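Local coordinates for Ras-related protein Rab-7L1 (PDB 6HH2), which is a Rab-family small GTPase of vesicle trafficking that maintains the endosome-trans-Golgi network, recruits LRRK2 to the Golgi and stimulates its kinase activity, at residues A[104-107]-A[108-112]; A[53-56]-A[57-60]. The protein carries 4 engineered substitutions. All coordinates share one frame; numbering follows the deposited sequence. Where two conformers were deposited one is given.

Contact 1 (A[104-107]-A[108-112]); sequences RWKQ and DLDSK
Lys106 and Asp110, one helical turn apart, set their side chains obliquely across each other and join in a salt bridge, Lys106 NZ to Asp110 OD2 at 2.7 Å. The ammonium meets the syn lone pair of OD2, on the side of the other oxygen. After CG leaves anti to the backbone N (chi1 177°), turns near 60° at chi2 and chi4 curl the lysine chain towards the next turn, where NZ meets Asp110. A water that donates to Asp110 OD1 at 2.8 Å also takes a weak bond from Lys106 NZ. The same lysine also reaches Asn149 O and forms a cation-pi contact with Phe151. The backbone keeps i to i+4 bonds, such as Leu109 N to Trp105 O at 2.9 Å. Ser111 OG donates to Asp108 O, a carbonyl three residues back, at 2.8 Å. On other sides of the helix, Trp105 NE1 bonds Asp18 OD1, and Asp108 OD2 accepts from Met76 N. In one of two conformers of Lys112, NZ bridges to Asp108 OD1 at 3.1 Å, 33° out of the carboxylate plane. Two i, i+4 lysine-aspartate bridges of opposite order, the second conformer-dependent, thus mark the last turns of helix 96-112, the helix of a beta-alpha-beta unit in the Ras-type P-loop fold.

Contact 2 (A[53-56]-A[57-60]); sequences QWSD and YEIV
Ser55 OG donates to Glu58 OE1 at 2.6 Å, entering on the anti lone pair, away from the other carboxylate oxygen. OE1 also lies in the plane of the Trp54 indole at its edge, 3.6 Å from Trp54 CD1, with the carboxylate turned 84° from the ring. Glu58 CG covers one face of the Tyr57 ring, 3.4 Å above its plane and over the centre. Behind these groups, Glu58 O is gripped twice from the same face of its carbonyl plane, by Trp54 N at 2.9 Å and Ser55 N at 3.2 Å. Two successive amides on one opposing carbonyl, with Trp54 at a helix-like psi of -40°, define a classic beta bulge. Gln53 bends at chi2 (75°) so that NE2 can donate to Ser55 O at 2.8 Å, nearly straight and in the amide plane. Farther along, Trp54 CB packs on Val60 CG2 at 3.9 Å, while the indole and Val60 both touch Met177 of helix 165-178. The second carboxylate oxygen, Glu58 OE2, is hydrogen-bonded to His9 NE2. With both oxygens engaged, Glu58 is probably held in one orientation and favoured in its ionised form, linking the hairpin end to strand 8-17.

Overall arrangement
Contact 2 comes first along the chain, at the turn between strands 48-55 and 58-66; contact 1 follows in the final turns of helix 96-112. Their centres lie 32 Å apart on opposite sides of the chain's centre, and their nearest atoms remain about 18 Å apart, so they do not touch. Both belong to the framework of the same six-stranded mixed sheet: the hairpin, which follows the probable effector region, supplies one of its two outermost strands, 48-55, and the neighbouring 58-66, whereas the helix connects strands 86-92 and 123-128. In contact 1 the Trp105 side chain lies about 9 Å from GDP; in contact 2 that of Ile59 is about 12 Å from the side chain of Tyr39, a GTP-binding residue.

Contact 1 (A[104-107]-A[108-112])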
loop_
_atom_site.group_PDB
_atom_site.type_symbol
_atom_site.label_atom_id
_atom_site.label_comp_id
_atom_site.label_asym_id
_atom_site.label_seq_id
_atom_site.Cartn_x
_atom_site.Cartn_y
_atom_site.Cartn_z
ATOM N N ARG A 104 11.137 -9.704 -0.101
ATOM C CA ARG A 104 11.334 -9.769 -1.556
ATOM C C ARG A 104 10.549 -8.653 -2.251
ATOM O O ARG A 104 11.059 -8.038 -3.212
ATOM C CB ARG A 104 10.914 -11.139 -2.094
ATOM C CG ARG A 104 11.780 -12.284 -1.620
ATOM C CD ARG A 104 11.304 -13.607 -2.300
ATOM N NE ARG A 104 12.109 -14.721 -1.833
ATOM C CZ ARG A 104 12.948 -15.387 -2.616
ATOM N NH1 ARG A 104 13.045 -15.050 -3.901
ATOM N NH2 ARG A 104 13.665 -16.397 -2.127
ATOM N N TRP A 105 9.309 -8.384 -1.800
ATOM C CA TRP A 105 8.582 -7.271 -2.380
ATOM C C TRP A 105 9.357 -5.965 -2.209
ATOM O O TRP A 105 9.429 -5.142 -3.122
ATOM C CB TRP A 105 7.208 -7.157 -1.732
ATOM C CG TRP A 105 6.213 -8.240 -2.153
ATOM C CD1 TRP A 105 5.696 -9.227 -1.377
ATOM C CD2 TRP A 105 5.600 -8.357 -3.442
ATOM N NE1 TRP A 105 4.763 -9.976 -2.116
ATOM C CE2 TRP A 105 4.684 -9.432 -3.370
ATOM C CE3 TRP A 105 5.697 -7.608 -4.609
ATOM C CZ2 TRP A 105 3.922 -9.849 -4.463
ATOM C CZ3 TRP A 105 4.936 -8.031 -5.750
ATOM C CH2 TRP A 105 4.017 -9.112 -5.616
ATOM N N LYS A 106 9.920 -5.733 -1.004
ATOM C CA LYS A 106 10.616 -4.464 -0.787
ATOM C C LYS A 106 11.887 -4.358 -1.614
ATOM O O LYS A 106 12.173 -3.291 -2.197
ATOM C CB LYS A 106 10.957 -4.352 0.712
ATOM C CG LYS A 106 11.766 -3.105 1.153
ATOM C CD LYS A 106 11.034 -1.827 0.790
ATOM C CE LYS A 106 11.524 -0.629 1.667
ATOM N NZ LYS A 106 12.979 -0.467 1.478
ATOM N N GLN A 107 12.662 -5.451 -1.694
ATOM C CA GLN A 107 13.852 -5.463 -2.547
ATOM C C GLN A 107 13.486 -5.234 -4.019
ATOM O O GLN A 107 14.188 -4.507 -4.731
ATOM C CB GLN A 107 14.588 -6.795 -2.366
ATOM C CG GLN A 107 15.282 -6.887 -0.963
ATOM C CD GLN A 107 15.763 -8.294 -0.640
ATOM O OE1 GLN A 107 15.344 -9.271 -1.270
ATOM N NE2 GLN A 107 16.670 -8.401 0.341
ATOM N N ASP A 108 12.368 -5.800 -4.457
ATOM C CA ASP A 108 11.927 -5.576 -5.842
ATOM C C ASP A 108 11.585 -4.102 -6.059
ATOM O O ASP A 108 12.043 -3.486 -7.025
ATOM C CB ASP A 108 10.736 -6.487 -6.155
ATOM C CG ASP A 108 10.306 -6.408 -7.644
ATOM O OD1 ASP A 108 11.104 -6.819 -8.494
ATOM O OD2 ASP A 108 9.160 -5.938 -7.864
ATOM N N LEU A 109 10.837 -3.505 -5.126
ATOM C CA LEU A 109 10.476 -2.084 -5.237
ATOM C C LEU A 109 11.725 -1.219 -5.371
ATOM O O LEU A 109 11.835 -0.377 -6.276
ATOM C CB LEU A 109 9.703 -1.696 -3.967
ATOM C CG LEU A 109 9.385 -0.203 -3.873
ATOM C CD1 LEU A 109 8.276 0.209 -4.843
ATOM C CD2 LEU A 109 8.908 0.178 -2.421
ATOM N N ASP A 110 12.699 -1.430 -4.495
ATOM C CA ASP A 110 13.873 -0.576 -4.534
ATOM C C ASP A 110 14.770 -0.840 -5.729
ATOM O O ASP A 110 15.525 0.057 -6.119
ATOM C CB ASP A 110 14.643 -0.698 -3.237
ATOM C CG ASP A 110 13.812 -0.217 -2.045
ATOM O OD1 ASP A 110 12.880 0.633 -2.228
ATOM O OD2 ASP A 110 14.071 -0.766 -0.968
ATOM N N SER A 111 14.687 -2.035 -6.328
ATOM C CA SER A 111 15.443 -2.312 -7.547
ATOM C C SER A 111 14.833 -1.662 -8.777
ATOM O O SER A 111 15.557 -1.484 -9.774
ATOM C CB SER A 111 15.554 -3.821 -7.780
ATOM O OG SER A 111 14.350 -4.408 -8.292
ATOM N N LYS A 112 13.538 -1.300 -8.725
ATOM C CA LYS A 112 12.783 -0.883 -9.902
ATOM C C LYS A 112 12.441 0.598 -9.944
ATOM O O LYS A 112 12.238 1.134 -11.041
ATOM C CB LYS A 112 11.464 -1.676 -10.029
ATOM C CG LYS A 112 11.639 -3.231 -10.166
ATOM C CD LYS A 112 12.282 -3.607 -11.494
ATOM C CE LYS A 112 12.211 -5.123 -11.746
ATOM N NZ LYS A 112 13.018 -5.965 -10.805
HETATM O O HOH W 1 11.626 2.081 -0.192
#

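Contact 2 (A[53-56]-A[57-60])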
loop_
_atom_site.group_PDB
_atom_site.type_symbol
_atom_site.label_atom_id
_atom_site.label_comp_id
_atom_site.label_asym_id
_atom_site.label_seq_id
_atom_site.Cartn_x
_atom_site.Cartn_y
_atom_site.Cartn_z
ATOM N N GLN A 53 -10.479 16.363 -0.296
ATOM C CA GLN A 53 -10.123 17.769 -0.181
ATOM C C GLN A 53 -8.930 17.863 0.748
ATOM O O GLN A 53 -8.894 17.211 1.801
ATOM C CB GLN A 53 -11.290 18.599 0.390
ATOM C CG GLN A 53 -11.113 20.134 0.132
ATOM C CD GLN A 53 -11.405 20.460 -1.298
ATOM O OE1 GLN A 53 -12.234 19.792 -1.926
ATOM N NE2 GLN A 53 -10.734 21.479 -1.843
ATOM N N TRP A 54 -7.937 18.661 0.355
ATOM C CA TRP A 54 -6.752 18.870 1.185
ATOM C C TRP A 54 -6.746 20.242 1.835
ATOM O O TRP A 54 -6.397 20.370 3.000
ATOM C CB TRP A 54 -5.475 18.699 0.335
ATOM C CG TRP A 54 -4.206 18.763 1.168
ATOM C CD1 TRP A 54 -3.253 19.769 1.188
ATOM C CD2 TRP A 54 -3.776 17.786 2.101
ATOM N NE1 TRP A 54 -2.266 19.445 2.088
ATOM C CE2 TRP A 54 -2.558 18.228 2.644
ATOM C CE3 TRP A 54 -4.293 16.565 2.510
ATOM C CZ2 TRP A 54 -1.869 17.480 3.605
ATOM C CZ3 TRP A 54 -3.602 15.827 3.458
ATOM C CH2 TRP A 54 -2.411 16.283 3.975
ATOM N N SER A 55 -7.156 21.267 1.097
ATOM C CA SER A 55 -7.277 22.614 1.628
ATOM C C SER A 55 -8.362 23.318 0.829
ATOM O O SER A 55 -8.971 22.724 -0.057
ATOM C CB SER A 55 -5.937 23.352 1.501
ATOM O OG SER A 55 -5.668 23.651 0.143
ATOM N N ASP A 56 -8.597 24.605 1.103
ATOM C CA ASP A 56 -9.632 25.286 0.334
ATOM C C ASP A 56 -9.374 25.283 -1.177
ATOM O O ASP A 56 -10.335 25.378 -1.948
ATOM C CB ASP A 56 -9.966 26.698 0.863
ATOM C CG ASP A 56 -8.770 27.611 0.936
ATOM O OD1 ASP A 56 -7.651 27.176 0.626
ATOM O OD2 ASP A 56 -8.970 28.795 1.318
ATOM N N TYR A 57 -8.125 25.124 -1.640
ATOM C CA TYR A 57 -7.888 25.200 -3.078
ATOM C C TYR A 57 -7.173 23.982 -3.643
ATOM O O TYR A 57 -6.839 23.983 -4.835
ATOM C CB TYR A 57 -7.142 26.489 -3.481
ATOM C CG TYR A 57 -5.679 26.413 -3.126
ATOM C CD1 TYR A 57 -5.272 26.517 -1.798
ATOM C CD2 TYR A 57 -4.701 26.189 -4.102
ATOM C CE1 TYR A 57 -3.946 26.418 -1.448
ATOM C CE2 TYR A 57 -3.357 26.093 -3.756
ATOM C CZ TYR A 57 -2.993 26.210 -2.418
ATOM O OH TYR A 57 -1.679 26.106 -2.014
ATOM N N GLU A 58 -6.950 22.943 -2.835
ATOM C CA GLU A 58 -6.201 21.770 -3.271
ATOM C C GLU A 58 -6.972 20.491 -2.994
ATOM O O GLU A 58 -7.577 20.338 -1.931
ATOM C CB GLU A 58 -4.926 21.596 -2.468
ATOM C CG GLU A 58 -3.997 22.812 -2.539
ATOM C CD GLU A 58 -2.918 22.699 -1.486
ATOM O OE1 GLU A 58 -3.153 23.037 -0.299
ATOM O OE2 GLU A 58 -1.842 22.205 -1.820
ATOM N N ILE A 59 -6.869 19.539 -3.913
ATOM C CA ILE A 59 -7.326 18.195 -3.625
ATOM C C ILE A 59 -6.136 17.240 -3.760
ATOM O O ILE A 59 -5.120 17.550 -4.402
ATOM C CB ILE A 59 -8.486 17.766 -4.538
ATOM C CG1 ILE A 59 -8.042 17.786 -5.992
ATOM C CG2 ILE A 59 -9.755 18.620 -4.305
ATOM C CD1 ILE A 59 -8.953 16.951 -6.886
ATOM N N VAL A 60 -6.259 16.086 -3.105
ATOM C CA VAL A 60 -5.350 14.941 -3.243
ATOM C C VAL A 60 -6.124 13.825 -3.920
ATOM O O VAL A 60 -7.245 13.502 -3.505
ATOM C CB VAL A 60 -4.881 14.467 -1.861
ATOM C CG1 VAL A 60 -4.204 13.091 -1.969
ATOM C CG2 VAL A 60 -3.909 15.508 -1.263
#